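Local coordinates for sensor protein (Vibrio cholerae, PDB 3BY9) that senses C4-dicarboxylates such as succinate through this domain of a membrane-bound histidine kinase, which probably passes the signal on by phosphorylation in a two-component system, at residues L43-L48 against S53-I58; L213-D218 against S224-P229; Q117-G122 against V174-S179; D17-H22 against Q157-K162. All coordinates share one frame; numbering follows the deposited sequence. Where two conformers were deposited one is given.

Contact 1: residues L43-L48 against S53-I58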
loop_
_atom_site.group_PDB
_atom_site.type_symbol
_atom_site.label_atom_id
_atom_site.label_comp_id
_atom_site.label_asym_id
_atom_site.label_seq_id
_atom_site.Cartn_x
_atom_site.Cartn_y
_atom_site.Cartn_z
ATOM N N LEU A 43 -18.420 5.429 16.531
ATOM C CA LEU A 43 -17.135 4.776 16.791
ATOM C C LEU A 43 -16.772 4.861 18.274
ATOM O O LEU A 43 -16.375 3.859 18.865
ATOM C CB LEU A 43 -16.002 5.441 15.950
ATOM C CG LEU A 43 -15.920 4.988 14.490
ATOM C CD1 LEU A 43 -17.195 5.415 13.696
ATOM C CD2 LEU A 43 -14.655 5.661 13.863
ATOM N N VAL A 44 -16.941 6.042 18.881
ATOM C CA VAL A 44 -16.561 6.165 20.280
ATOM C C VAL A 44 -17.468 5.296 21.144
ATOM O O VAL A 44 -16.969 4.601 22.045
ATOM C CB VAL A 44 -16.592 7.615 20.776
ATOM C CG1 VAL A 44 -16.277 7.688 22.313
ATOM C CG2 VAL A 44 -15.568 8.442 19.966
ATOM N N ASP A 45 -18.767 5.295 20.860
ATOM C CA ASP A 45 -19.665 4.485 21.673
ATOM C C ASP A 45 -19.327 2.985 21.592
ATOM O O ASP A 45 -19.513 2.243 22.581
ATOM C CB ASP A 45 -21.127 4.689 21.251
ATOM C CG ASP A 45 -21.739 6.027 21.763
ATOM O OD1 ASP A 45 -22.914 6.287 21.425
ATOM O OD2 ASP A 45 -21.069 6.775 22.487
ATOM N N ALA A 46 -18.908 2.523 20.419
ATOM C CA ALA A 46 -18.526 1.117 20.315
ATOM C C ALA A 46 -17.307 0.806 21.174
ATOM O O ALA A 46 -17.229 -0.235 21.838
ATOM C CB ALA A 46 -18.234 0.752 18.832
ATOM N N LEU A 47 -16.318 1.694 21.135
ATOM C CA LEU A 47 -15.102 1.449 21.894
ATOM C C LEU A 47 -15.413 1.478 23.384
ATOM O O LEU A 47 -14.777 0.781 24.160
ATOM C CB LEU A 47 -14.034 2.485 21.522
ATOM C CG LEU A 47 -13.453 2.247 20.107
ATOM C CD1 LEU A 47 -12.664 3.481 19.682
ATOM C CD2 LEU A 47 -12.509 1.057 20.122
ATOM N N LEU A 48 -16.390 2.294 23.776
ATOM C CA LEU A 48 -16.730 2.376 25.207
ATOM C C LEU A 48 -17.590 1.189 25.682
ATOM O O LEU A 48 -17.611 0.902 26.888
ATOM C CB LEU A 48 -17.480 3.708 25.475
ATOM C CG LEU A 48 -16.574 4.974 25.341
ATOM C CD1 LEU A 48 -17.477 6.259 25.507
ATOM C CD2 LEU A 48 -15.461 4.978 26.386
ATOM N N SER A 53 -23.791 -5.930 22.001
ATOM C CA SER A 53 -24.104 -6.296 20.623
ATOM C C SER A 53 -24.975 -5.316 19.854
ATOM O O SER A 53 -24.816 -5.179 18.651
ATOM C CB SER A 53 -24.726 -7.709 20.554
ATOM O OG SER A 53 -25.966 -7.740 21.233
ATOM N N ALA A 54 -25.909 -4.635 20.522
ATOM C CA ALA A 54 -26.744 -3.690 19.814
ATOM C C ALA A 54 -25.884 -2.516 19.331
ATOM O O ALA A 54 -26.102 -1.976 18.249
ATOM C CB ALA A 54 -27.842 -3.168 20.731
ATOM N N GLN A 55 -24.948 -2.109 20.167
ATOM C CA GLN A 55 -24.045 -0.999 19.758
ATOM C C GLN A 55 -23.134 -1.407 18.604
ATOM O O GLN A 55 -22.925 -0.641 17.647
ATOM C CB GLN A 55 -23.199 -0.540 20.928
ATOM C CG GLN A 55 -22.220 0.615 20.527
ATOM C CD GLN A 55 -22.966 1.860 20.169
ATOM O OE1 GLN A 55 -23.718 2.398 21.008
ATOM N NE2 GLN A 55 -22.807 2.336 18.925
ATOM N N ILE A 56 -22.597 -2.624 18.671
ATOM C CA ILE A 56 -21.710 -3.075 17.599
ATOM C C ILE A 56 -22.524 -3.151 16.313
ATOM O O ILE A 56 -21.999 -2.862 15.229
ATOM C CB ILE A 56 -21.072 -4.448 17.997
ATOM C CG1 ILE A 56 -20.138 -4.235 19.206
ATOM C CG2 ILE A 56 -20.352 -5.086 16.787
ATOM C CD1 ILE A 56 -18.978 -3.219 18.999
ATOM N N ASP A 57 -23.799 -3.534 16.422
ATOM C CA ASP A 57 -24.665 -3.595 15.244
ATOM C C ASP A 57 -24.764 -2.204 14.600
ATOM O O ASP A 57 -24.608 -2.045 13.382
ATOM C CB ASP A 57 -26.075 -4.058 15.640
ATOM C CG ASP A 57 -26.143 -5.532 15.914
ATOM O OD1 ASP A 57 -27.161 -5.981 16.501
ATOM O OD2 ASP A 57 -25.191 -6.247 15.538
ATOM N N ILE A 58 -25.022 -1.200 15.426
ATOM C CA ILE A 58 -25.132 0.173 14.919
ATOM C C ILE A 58 -23.805 0.582 14.246
ATOM O O ILE A 58 -23.792 1.154 13.126
ATOM C CB ILE A 58 -25.421 1.162 16.069
ATOM C CG1 ILE A 58 -26.906 1.069 16.446
ATOM C CG2 ILE A 58 -25.065 2.606 15.647
ATOM C CD1 ILE A 58 -27.204 1.643 17.824
#
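Gln55 lies across Asp45 and Ala46 where helix 41-48 faces the first turns of helix 53-70. Its CB leaves the backbone heading for the other helix, and with CG anti to the backbone N (chi1 179°) the chain is carried on in that direction. CG then settles over the backbone of the facing helix, 3.7 Å from Ala46 CA, with the carbonyl oxygen of Asp45 also close. At CG the chain bends (chi2 66°), which lays the amide against the CB of Asp45. Gln55 CD and OE1 each stand 3.5 Å from Asp45 CB, and Gln55 NE2 is 3.7 Å from the same atom, so the amide rests on a methylene. No hydrogen bond crosses between the segments. The carboxylate is turned well away from the plane of the amide, by 75°, and Asp45 OD1 has its strong partner within its own helix, in a salt bridge to Lys41. Beside this polar pair, Ile56 reaches back with its CD1 to meet Ala46 CB at 4.0 Å. Ala46 thus meets both neighbours, its CA against Gln55 CG and its CB at Ile56 CD1, and it is here that the two backbones come nearest, 5.9 Å between Ala46 CA and Ile56 CA. Behind them Leu43, Val44 and Leu47 turn to the strands of the five-stranded sheet. The arrangement is a helical hairpin, two nearly antiparallel helices joined by a four-residue connection, packed on the antiparallel sheet of a PAS-like sensor domain.

Contact 2: residues L213-D218 against S224-P229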
loop_
_atom_site.group_PDB
_atom_site.type_symbol
_atom_site.label_atom_id
_atom_site.label_comp_id
_atom_site.label_asym_id
_atom_site.label_seq_id
_atom_site.Cartn_x
_atom_site.Cartn_y
_atom_site.Cartn_z
ATOM N N LEU A 213 13.956 -10.779 -9.514
ATOM C CA LEU A 213 13.843 -10.592 -10.975
ATOM C C LEU A 213 15.246 -10.606 -11.593
ATOM O O LEU A 213 15.389 -10.642 -12.826
ATOM C CB LEU A 213 13.133 -9.277 -11.293
ATOM C CG LEU A 213 11.662 -9.284 -10.837
ATOM C CD1 LEU A 213 11.083 -7.881 -10.954
ATOM C CD2 LEU A 213 10.834 -10.265 -11.658
ATOM N N GLY A 214 16.258 -10.481 -10.732
ATOM C CA GLY A 214 17.633 -10.603 -11.173
ATOM C C GLY A 214 18.246 -9.498 -11.982
ATOM O O GLY A 214 19.234 -9.737 -12.675
ATOM N N TRP A 215 17.694 -8.286 -11.900
ATOM C CA TRP A 215 18.277 -7.185 -12.678
ATOM C C TRP A 215 19.446 -6.589 -11.904
ATOM O O TRP A 215 19.492 -6.685 -10.674
ATOM C CB TRP A 215 17.238 -6.061 -12.905
ATOM C CG TRP A 215 16.376 -6.236 -14.139
ATOM C CD1 TRP A 215 16.810 -6.379 -15.425
ATOM C CD2 TRP A 215 14.943 -6.190 -14.198
ATOM N NE1 TRP A 215 15.726 -6.422 -16.292
ATOM C CE2 TRP A 215 14.575 -6.304 -15.560
ATOM C CE3 TRP A 215 13.937 -6.054 -13.225
ATOM C CZ2 TRP A 215 13.235 -6.287 -15.979
ATOM C CZ3 TRP A 215 12.597 -6.029 -13.646
ATOM C CH2 TRP A 215 12.272 -6.148 -15.010
ATOM N N GLN A 216 20.354 -5.967 -12.637
ATOM C CA GLN A 216 21.512 -5.314 -12.032
ATOM C C GLN A 216 21.482 -3.907 -12.516
ATOM O O GLN A 216 21.094 -3.651 -13.657
ATOM C CB GLN A 216 22.804 -6.017 -12.486
ATOM C CG GLN A 216 22.798 -7.465 -11.996
ATOM C CD GLN A 216 23.989 -8.303 -12.440
ATOM O OE1 GLN A 216 24.125 -9.451 -12.013
ATOM N NE2 GLN A 216 24.850 -7.744 -13.294
ATOM N N GLY A 217 21.909 -2.985 -11.648
ATOM C CA GLY A 217 21.911 -1.577 -11.998
ATOM C C GLY A 217 21.858 -0.709 -10.760
ATOM O O GLY A 217 21.712 -1.224 -9.655
ATOM N N ASP A 218 21.993 0.597 -10.955
ATOM C CA ASP A 218 21.944 1.537 -9.832
ATOM C C ASP A 218 20.498 1.827 -9.492
ATOM O O ASP A 218 19.837 2.657 -10.140
ATOM C CB ASP A 218 22.640 2.852 -10.174
ATOM C CG ASP A 218 22.678 3.796 -8.978
ATOM O OD1 ASP A 218 22.084 3.457 -7.942
ATOM O OD2 ASP A 218 23.319 4.876 -9.081
ATOM N N SER A 224 18.731 5.487 -14.821
ATOM C CA SER A 224 19.706 4.392 -14.839
ATOM C C SER A 224 19.345 3.366 -15.894
ATOM O O SER A 224 18.543 3.671 -16.771
ATOM C CB SER A 224 19.718 3.703 -13.468
ATOM O OG SER A 224 20.863 2.883 -13.367
ATOM N N GLU A 225 19.997 2.198 -15.831
ATOM C CA GLU A 225 19.685 1.085 -16.756
ATOM C C GLU A 225 19.691 -0.155 -15.922
ATOM O O GLU A 225 20.508 -0.273 -14.998
ATOM C CB GLU A 225 20.728 0.922 -17.879
ATOM C CG GLU A 225 20.759 2.089 -18.847
ATOM C CD GLU A 225 21.633 1.835 -20.059
ATOM O OE1 GLU A 225 22.238 0.749 -20.129
ATOM O OE2 GLU A 225 21.715 2.731 -20.922
ATOM N N TRP A 226 18.771 -1.063 -16.226
ATOM C CA TRP A 226 18.671 -2.345 -15.523
ATOM C C TRP A 226 19.055 -3.388 -16.566
ATOM O O TRP A 226 18.502 -3.392 -17.655
ATOM C CB TRP A 226 17.245 -2.608 -15.068
ATOM C CG TRP A 226 16.806 -1.751 -13.901
ATOM C CD1 TRP A 226 17.499 -0.714 -13.315
ATOM C CD2 TRP A 226 15.546 -1.830 -13.221
ATOM N NE1 TRP A 226 16.727 -0.140 -12.309
ATOM C CE2 TRP A 226 15.532 -0.803 -12.235
ATOM C CE3 TRP A 226 14.421 -2.667 -13.357
ATOM C CZ2 TRP A 226 14.433 -0.589 -11.383
ATOM C CZ3 TRP A 226 13.303 -2.444 -12.508
ATOM C CH2 TRP A 226 13.334 -1.405 -11.533
ATOM N N ARG A 227 19.990 -4.256 -16.223
ATOM C CA ARG A 227 20.425 -5.284 -17.172
ATOM C C ARG A 227 20.549 -6.620 -16.494
ATOM O O ARG A 227 20.475 -6.720 -15.276
ATOM C CB ARG A 227 21.773 -4.909 -17.796
ATOM C CG ARG A 227 22.996 -5.228 -16.959
ATOM C CD ARG A 227 24.253 -4.766 -17.705
ATOM N NE ARG A 227 24.203 -3.313 -17.894
ATOM C CZ ARG A 227 23.645 -2.687 -18.933
ATOM N NH1 ARG A 227 23.088 -3.382 -19.927
ATOM N NH2 ARG A 227 23.599 -1.357 -18.953
ATOM N N LYS A 228 20.657 -7.681 -17.303
ATOM C CA LYS A 228 20.832 -9.014 -16.759
ATOM C C LYS A 228 22.321 -9.343 -16.871
ATOM O O LYS A 228 23.045 -8.742 -17.664
ATOM C CB LYS A 228 19.994 -10.054 -17.557
ATOM C CG LYS A 228 18.488 -9.845 -17.378
ATOM C CD LYS A 228 18.078 -10.228 -15.986
ATOM C CE LYS A 228 16.626 -9.943 -15.734
ATOM N NZ LYS A 228 15.826 -10.827 -16.668
ATOM N N PRO A 229 22.787 -10.293 -16.048
ATOM C CA PRO A 229 24.193 -10.707 -16.053
ATOM C C PRO A 229 24.649 -10.931 -17.484
ATOM O O PRO A 229 23.916 -11.506 -18.281
ATOM C CB PRO A 229 24.174 -11.994 -15.227
ATOM C CG PRO A 229 23.082 -11.726 -14.216
ATOM C CD PRO A 229 21.991 -11.107 -15.113
HETATM O O HOH W 1 13.614 -11.007 -14.695
HETATM O O HOH W 2 17.249 2.507 -11.057
HETATM O O HOH W 3 22.841 1.092 -13.786
#
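Trp215 is held between two residues of 224-229, Trp226 over one face of its indole and Lys228 over the opposite one. On the first side Trp226 CB sits 4.0 Å from the centroid of the five-membered ring of Trp215, a CH-pi contact, while the six-membered rings meet obliquely, with Trp215 CE3 only 3.4 Å from Trp226 CE3. On the second side the lysine chain, bent at chi2 (-71°), folds back so that Lys228 CE lies 3.8 Å from the centroid of that same five-membered ring. Its ammonium group adds a cation-pi contact, and it is steadied further by a salt bridge to Asp236 and by a water that also donates to Leu213 O. Next to these rings the backbones pair. Gln216 and Arg227 form a single antiparallel hydrogen-bonded pair, Gln216 N to Arg227 O at 2.7 Å and Arg227 N to Gln216 O at 2.9 Å. At one end of the pair Pro229 CG packs on Gln216 OE1; at the other, a water links Asp218 N, Ser224 OG and Glu225 O. Further out, Trp215 NE1 binds Asp236 O; Glu225 OE1 is in salt bridges to Arg227 and calcium-binding Lys258, Glu225 OE2 hydrogen-bonded to Tyr5 OH. Strand 223-226 is the outermost of its four-stranded sheet: Ser224 and Trp226 make backbone hydrogen bonds to Val240 and Tyr238 of strand 238-245, and both indoles reach Leu255 of strand 250-257.

Contact 3: residues Q117-G122 against V174-S179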
loop_
_atom_site.group_PDB
_atom_site.type_symbol
_atom_site.label_atom_id
_atom_site.label_comp_id
_atom_site.label_asym_id
_atom_site.label_seq_id
_atom_site.Cartn_x
_atom_site.Cartn_y
_atom_site.Cartn_z
ATOM N N GLN A 117 0.174 5.677 7.788
ATOM C CA GLN A 117 -0.243 5.075 6.524
ATOM C C GLN A 117 0.679 3.899 6.250
ATOM O O GLN A 117 1.822 3.848 6.754
ATOM C CB GLN A 117 -0.219 6.092 5.388
ATOM C CG GLN A 117 1.128 6.756 5.176
ATOM C CD GLN A 117 0.964 8.005 4.299
ATOM O OE1 GLN A 117 1.086 9.160 4.763
ATOM N NE2 GLN A 117 0.639 7.781 3.047
ATOM N N TYR A 118 0.212 2.945 5.427
ATOM C CA TYR A 118 0.997 1.733 5.232
ATOM C C TYR A 118 0.473 1.002 4.010
ATOM O O TYR A 118 -0.626 1.263 3.578
ATOM C CB TYR A 118 0.757 0.814 6.447
ATOM C CG TYR A 118 1.689 -0.395 6.550
ATOM C CD1 TYR A 118 3.093 -0.213 6.683
ATOM C CD2 TYR A 118 1.176 -1.687 6.587
ATOM C CE1 TYR A 118 3.943 -1.299 6.840
ATOM C CE2 TYR A 118 2.016 -2.804 6.757
ATOM C CZ TYR A 118 3.398 -2.584 6.883
ATOM O OH TYR A 118 4.210 -3.665 7.113
ATOM N N PHE A 119 1.277 0.111 3.420
ATOM C CA PHE A 119 0.738 -0.691 2.301
ATOM C C PHE A 119 1.140 -2.121 2.606
ATOM O O PHE A 119 2.178 -2.351 3.245
ATOM C CB PHE A 119 1.285 -0.219 0.913
ATOM C CG PHE A 119 2.779 -0.110 0.845
ATOM C CD1 PHE A 119 3.557 -1.221 0.546
ATOM C CD2 PHE A 119 3.411 1.099 1.109
ATOM C CE1 PHE A 119 4.972 -1.123 0.511
ATOM C CE2 PHE A 119 4.812 1.194 1.078
ATOM C CZ PHE A 119 5.578 0.074 0.776
ATOM N N ALA A 120 0.311 -3.083 2.198
ATOM C CA ALA A 120 0.602 -4.454 2.519
ATOM C C ALA A 120 -0.298 -5.397 1.761
ATOM O O ALA A 120 -1.280 -4.982 1.142
ATOM C CB ALA A 120 0.322 -4.688 4.013
ATOM N N LEU A 121 0.055 -6.686 1.885
ATOM C CA LEU A 121 -0.818 -7.754 1.378
ATOM C C LEU A 121 -1.712 -8.110 2.559
ATOM O O LEU A 121 -1.218 -8.480 3.626
ATOM C CB LEU A 121 0.023 -8.986 0.973
ATOM C CG LEU A 121 -0.843 -10.216 0.620
ATOM C CD1 LEU A 121 -1.695 -9.967 -0.630
ATOM C CD2 LEU A 121 0.095 -11.399 0.318
ATOM N N GLY A 122 -3.034 -7.938 2.400
ATOM C CA GLY A 122 -3.994 -8.187 3.466
ATOM C C GLY A 122 -4.013 -9.610 4.000
ATOM O O GLY A 122 -4.138 -10.559 3.241
ATOM N N VAL A 174 11.236 -4.459 -3.324
ATOM C CA VAL A 174 10.180 -5.408 -3.673
ATOM C C VAL A 174 9.100 -4.632 -4.475
ATOM O O VAL A 174 8.690 -3.509 -4.106
ATOM C CB VAL A 174 9.525 -6.036 -2.413
ATOM C CG1 VAL A 174 8.359 -6.969 -2.827
ATOM C CG2 VAL A 174 10.583 -6.866 -1.641
ATOM N N VAL A 175 8.644 -5.243 -5.567
ATOM C CA VAL A 175 7.607 -4.657 -6.430
ATOM C C VAL A 175 6.242 -4.865 -5.785
ATOM O O VAL A 175 5.779 -5.990 -5.648
ATOM C CB VAL A 175 7.671 -5.311 -7.837
ATOM C CG1 VAL A 175 6.543 -4.779 -8.699
ATOM C CG2 VAL A 175 9.022 -4.934 -8.500
ATOM N N PHE A 176 5.614 -3.758 -5.344
ATOM C CA PHE A 176 4.312 -3.813 -4.679
ATOM C C PHE A 176 3.170 -3.490 -5.649
ATOM O O PHE A 176 2.061 -3.967 -5.441
ATOM C CB PHE A 176 4.284 -2.833 -3.504
ATOM C CG PHE A 176 3.004 -2.846 -2.775
ATOM C CD1 PHE A 176 2.595 -3.992 -2.115
ATOM C CD2 PHE A 176 2.173 -1.750 -2.811
ATOM C CE1 PHE A 176 1.340 -4.060 -1.482
ATOM C CE2 PHE A 176 0.912 -1.791 -2.187
ATOM C CZ PHE A 176 0.502 -2.953 -1.524
HETATM N N MSE A 177 3.429 -2.655 -6.678
HETATM C CA MSE A 177 2.424 -2.357 -7.730
HETATM C C MSE A 177 3.176 -2.449 -9.041
HETATM O O MSE A 177 4.357 -2.181 -9.088
HETATM C CB MSE A 177 1.829 -0.943 -7.584
HETATM C CG MSE A 177 0.902 -0.895 -6.404
HETATM SE SE MSE A 177 -0.000 0.818 -6.278
HETATM C CE MSE A 177 1.402 1.904 -5.786
ATOM N N SER A 178 2.482 -2.803 -10.118
ATOM C CA SER A 178 3.199 -2.866 -11.394
ATOM C C SER A 178 2.188 -2.973 -12.539
ATOM O O SER A 178 1.075 -3.439 -12.329
ATOM C CB SER A 178 4.025 -4.129 -11.426
ATOM O OG SER A 178 4.720 -4.211 -12.683
ATOM N N SER A 179 2.583 -2.519 -13.731
ATOM C CA SER A 179 1.735 -2.743 -14.896
ATOM C C SER A 179 1.994 -4.165 -15.435
ATOM O O SER A 179 1.307 -4.606 -16.368
ATOM C CB SER A 179 1.992 -1.668 -15.970
ATOM O OG SER A 179 3.361 -1.640 -16.432
#
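The ring of Phe176 has Phe119 CD1 over one face, 3.6 Å above the plane and close to the ring centre. The two phenyl groups are neither parallel nor perpendicular: their planes stand 41° apart and their centroids 4.8 Å. Nearer the backbone, Phe119 CB touches Phe176 CE2 at 3.5 Å. The far end of Phe176 reaches the backbone of the strand, with Phe176 CZ 3.7 Å from Ala120 N and Phe176 CE1 3.8 Å from Ala120 O. Phe119 has CG between its backbone N and carbonyl carbon (chi1 51°), whereas Phe176 has CG anti to the backbone N (chi1 -179°). The side chains slide past one another in opposite directions. Phe176 is presented from a classic beta bulge, in which it and Met177, a selenomethionine, both face Ala168. Tyr130, Tyr205 and Leu250 pack around Phe119, and Leu152 touches Phe176. The contact joins strand 116-121, the outermost strand of the five-stranded sheet, to the short strand 175-176, close to the middle of the chain. Ala120, its CB turned away from Phe176, faces the succinate site: its side chain is about 4 Å from those of Arg104 and Tyr131, both succinate-binding residues. No hydrogen bond runs between the two segments, and the carbonyls of Phe119 and Phe176 are taken by Gln204 and Arg128. The join therefore rests on nonpolar packing of two buried rings, Phe176 lying also against the backbone of Ala120, while the directional bonds go to residues around it.

Contact 4: residues D17-H22 against Q157-K162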
loop_
_atom_site.group_PDB
_atom_site.type_symbol
_atom_site.label_atom_id
_atom_site.label_comp_id
_atom_site.label_asym_id
_atom_site.label_seq_id
_atom_site.Cartn_x
_atom_site.Cartn_y
_atom_site.Cartn_z
ATOM N N ASP A 17 5.628 12.529 -13.871
ATOM C CA ASP A 17 4.841 13.662 -13.341
ATOM C C ASP A 17 3.337 13.322 -13.401
ATOM O O ASP A 17 2.607 13.493 -12.414
ATOM C CB ASP A 17 5.055 14.932 -14.183
ATOM C CG ASP A 17 6.379 15.618 -13.939
ATOM O OD1 ASP A 17 7.115 15.268 -12.987
ATOM O OD2 ASP A 17 6.664 16.562 -14.740
ATOM N N ARG A 18 2.891 12.825 -14.555
ATOM C CA ARG A 18 1.472 12.500 -14.739
ATOM C C ARG A 18 1.015 11.349 -13.819
ATOM O O ARG A 18 -0.060 11.410 -13.200
ATOM C CB ARG A 18 1.188 12.102 -16.190
ATOM C CG ARG A 18 1.250 13.233 -17.212
ATOM C CD ARG A 18 0.674 12.789 -18.582
ATOM N NE ARG A 18 1.454 11.753 -19.258
ATOM C CZ ARG A 18 2.499 12.006 -20.043
ATOM N NH1 ARG A 18 2.878 13.257 -20.248
ATOM N NH2 ARG A 18 3.167 11.020 -20.627
ATOM N N PHE A 19 1.822 10.308 -13.711
ATOM C CA PHE A 19 1.418 9.196 -12.861
ATOM C C PHE A 19 1.476 9.546 -11.385
ATOM O O PHE A 19 0.616 9.123 -10.613
ATOM C CB PHE A 19 2.274 7.949 -13.175
ATOM C CG PHE A 19 1.656 6.664 -12.678
ATOM C CD1 PHE A 19 0.334 6.342 -12.992
ATOM C CD2 PHE A 19 2.403 5.766 -11.927
ATOM C CE1 PHE A 19 -0.231 5.117 -12.544
ATOM C CE2 PHE A 19 1.849 4.554 -11.482
ATOM C CZ PHE A 19 0.538 4.240 -11.793
ATOM N N SER A 20 2.529 10.252 -10.970
ATOM C CA SER A 20 2.649 10.628 -9.566
ATOM C C SER A 20 1.424 11.468 -9.213
ATOM O O SER A 20 0.822 11.317 -8.131
ATOM C CB SER A 20 3.929 11.447 -9.329
ATOM O OG SER A 20 3.825 12.137 -8.091
ATOM N N SER A 21 1.042 12.347 -10.133
ATOM C CA SER A 21 -0.127 13.189 -9.923
ATOM C C SER A 21 -1.382 12.346 -9.722
ATOM O O SER A 21 -2.172 12.619 -8.806
ATOM C CB SER A 21 -0.330 14.146 -11.104
ATOM O OG SER A 21 0.614 15.215 -11.070
ATOM N N HIS A 22 -1.560 11.335 -10.576
ATOM C CA HIS A 22 -2.689 10.432 -10.507
ATOM C C HIS A 22 -2.707 9.721 -9.154
ATOM O O HIS A 22 -3.775 9.527 -8.532
ATOM C CB HIS A 22 -2.612 9.396 -11.629
ATOM C CG HIS A 22 -3.648 8.321 -11.533
ATOM N ND1 HIS A 22 -5.000 8.569 -11.690
ATOM C CD2 HIS A 22 -3.534 6.997 -11.274
ATOM C CE1 HIS A 22 -5.672 7.446 -11.530
ATOM N NE2 HIS A 22 -4.810 6.476 -11.274
ATOM N N GLN A 157 -4.634 0.985 -12.707
ATOM C CA GLN A 157 -5.370 1.189 -13.954
ATOM C C GLN A 157 -5.072 2.531 -14.621
ATOM O O GLN A 157 -5.387 2.731 -15.805
ATOM C CB GLN A 157 -6.877 1.037 -13.688
ATOM C CG GLN A 157 -7.436 -0.391 -13.908
ATOM C CD GLN A 157 -6.677 -1.519 -13.179
ATOM O OE1 GLN A 157 -5.485 -1.743 -13.410
ATOM N NE2 GLN A 157 -7.388 -2.253 -12.320
ATOM N N GLY A 158 -4.471 3.444 -13.866
ATOM C CA GLY A 158 -4.093 4.747 -14.389
ATOM C C GLY A 158 -2.853 4.692 -15.278
ATOM O O GLY A 158 -2.486 5.686 -15.914
ATOM N N TRP A 159 -2.176 3.551 -15.314
ATOM C CA TRP A 159 -0.978 3.453 -16.158
ATOM C C TRP A 159 -1.494 3.016 -17.523
ATOM O O TRP A 159 -1.900 1.873 -17.680
ATOM C CB TRP A 159 -0.020 2.371 -15.661
ATOM C CG TRP A 159 1.249 2.410 -16.476
ATOM C CD1 TRP A 159 1.586 1.610 -17.522
ATOM C CD2 TRP A 159 2.304 3.350 -16.327
ATOM N NE1 TRP A 159 2.805 1.988 -18.045
ATOM C CE2 TRP A 159 3.272 3.057 -17.331
ATOM C CE3 TRP A 159 2.536 4.405 -15.450
ATOM C CZ2 TRP A 159 4.436 3.780 -17.475
ATOM C CZ3 TRP A 159 3.710 5.138 -15.596
ATOM C CH2 TRP A 159 4.649 4.816 -16.607
ATOM N N GLN A 160 -1.450 3.889 -18.503
ATOM C CA GLN A 160 -2.008 3.462 -19.771
ATOM C C GLN A 160 -1.028 3.324 -20.907
ATOM O O GLN A 160 -1.386 2.912 -22.006
ATOM C CB GLN A 160 -3.165 4.379 -20.124
ATOM C CG GLN A 160 -4.409 4.032 -19.281
ATOM C CD GLN A 160 -4.980 2.653 -19.642
ATOM O OE1 GLN A 160 -5.441 2.440 -20.773
ATOM N NE2 GLN A 160 -4.942 1.711 -18.688
ATOM N N ASN A 161 0.229 3.602 -20.637
ATOM C CA ASN A 161 1.222 3.452 -21.677
ATOM C C ASN A 161 1.415 2.006 -22.120
ATOM O O ASN A 161 1.588 1.116 -21.282
ATOM C CB ASN A 161 2.565 3.977 -21.175
ATOM C CG ASN A 161 3.634 3.799 -22.171
ATOM O OD1 ASN A 161 4.311 2.801 -22.185
ATOM N ND2 ASN A 161 3.810 4.798 -23.046
ATOM N N LYS A 162 1.428 1.778 -23.438
ATOM C CA LYS A 162 1.640 0.435 -23.930
ATOM C C LYS A 162 3.077 0.245 -24.433
ATOM O O LYS A 162 3.435 -0.856 -24.889
ATOM C CB LYS A 162 0.608 0.129 -25.036
ATOM C CG LYS A 162 -0.804 -0.067 -24.452
ATOM C CD LYS A 162 -0.868 -1.392 -23.698
ATOM C CE LYS A 162 -2.205 -1.580 -22.987
ATOM N NZ LYS A 162 -2.518 -0.439 -22.079
#
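Phe19 and Trp159 form a T-shaped (edge-to-face) pair that fastens the long N-terminal helix 5-27 to the loop following helix 153-157. The tight part is here. Trp159 drives the edge of its six-membered ring at the face of Phe19, the planes 84° apart and the centroids 5.0 Å. Its CE3 stands over the middle of the phenyl ring, and Trp159 CE3 to Phe19 CG, at 3.7 Å, is the closest approach of the two side chains. Phe19 presents that face because its CG is anti to the backbone N (chi1 -162°), which throws the ring out from the helix toward the loop. Phe166 meets both rings, Ile252 touches Phe19 and Val254 touches Trp159, so the pair is buried against the four-stranded sheet. The indole is fixed in its turn by a hydrogen bond from Trp159 NE1 to Ser164 O. One helical turn further on, the contact thins out. His22 and Gly158 are both partly exposed, and they meet through little more than one carbon of the glycine and the end of the imidazole. Gly158 brings no side chain, so its backbone can lie close to the helix; Phe19 CE1 already touches Gly158 C at 3.8 Å. The imidazole is tied to Ala154 O by a hydrogen bond from His22 NE2, and that same nitrogen lies 3.6 Å from Gly158 CA.

How the contacts relate
Along the chain, contact 4 opens first, on helix 5-27, and contact 1 is nested inside the loop it closes; contact 3 crosses contact 4, its segments alternating with those of 17-22 and 157-162, and contact 2 comes last. Contacts 1 and 2 lie on opposite sides of the chain's centre, about 53 Å between centres: contact 1 pairs two helices, 41-48 packing on the five-stranded sheet, and contact 2 a loop with edge strand 223-226 of the four-stranded one. Contact 3, near the middle, bridges the two halves and touches contact 4, about 17 Å away between centres, where Ser179 CB meets Trp159 CD1. The layout is consistent with two PAS-like lobes, one binding succinate, meeting in part at contact 3.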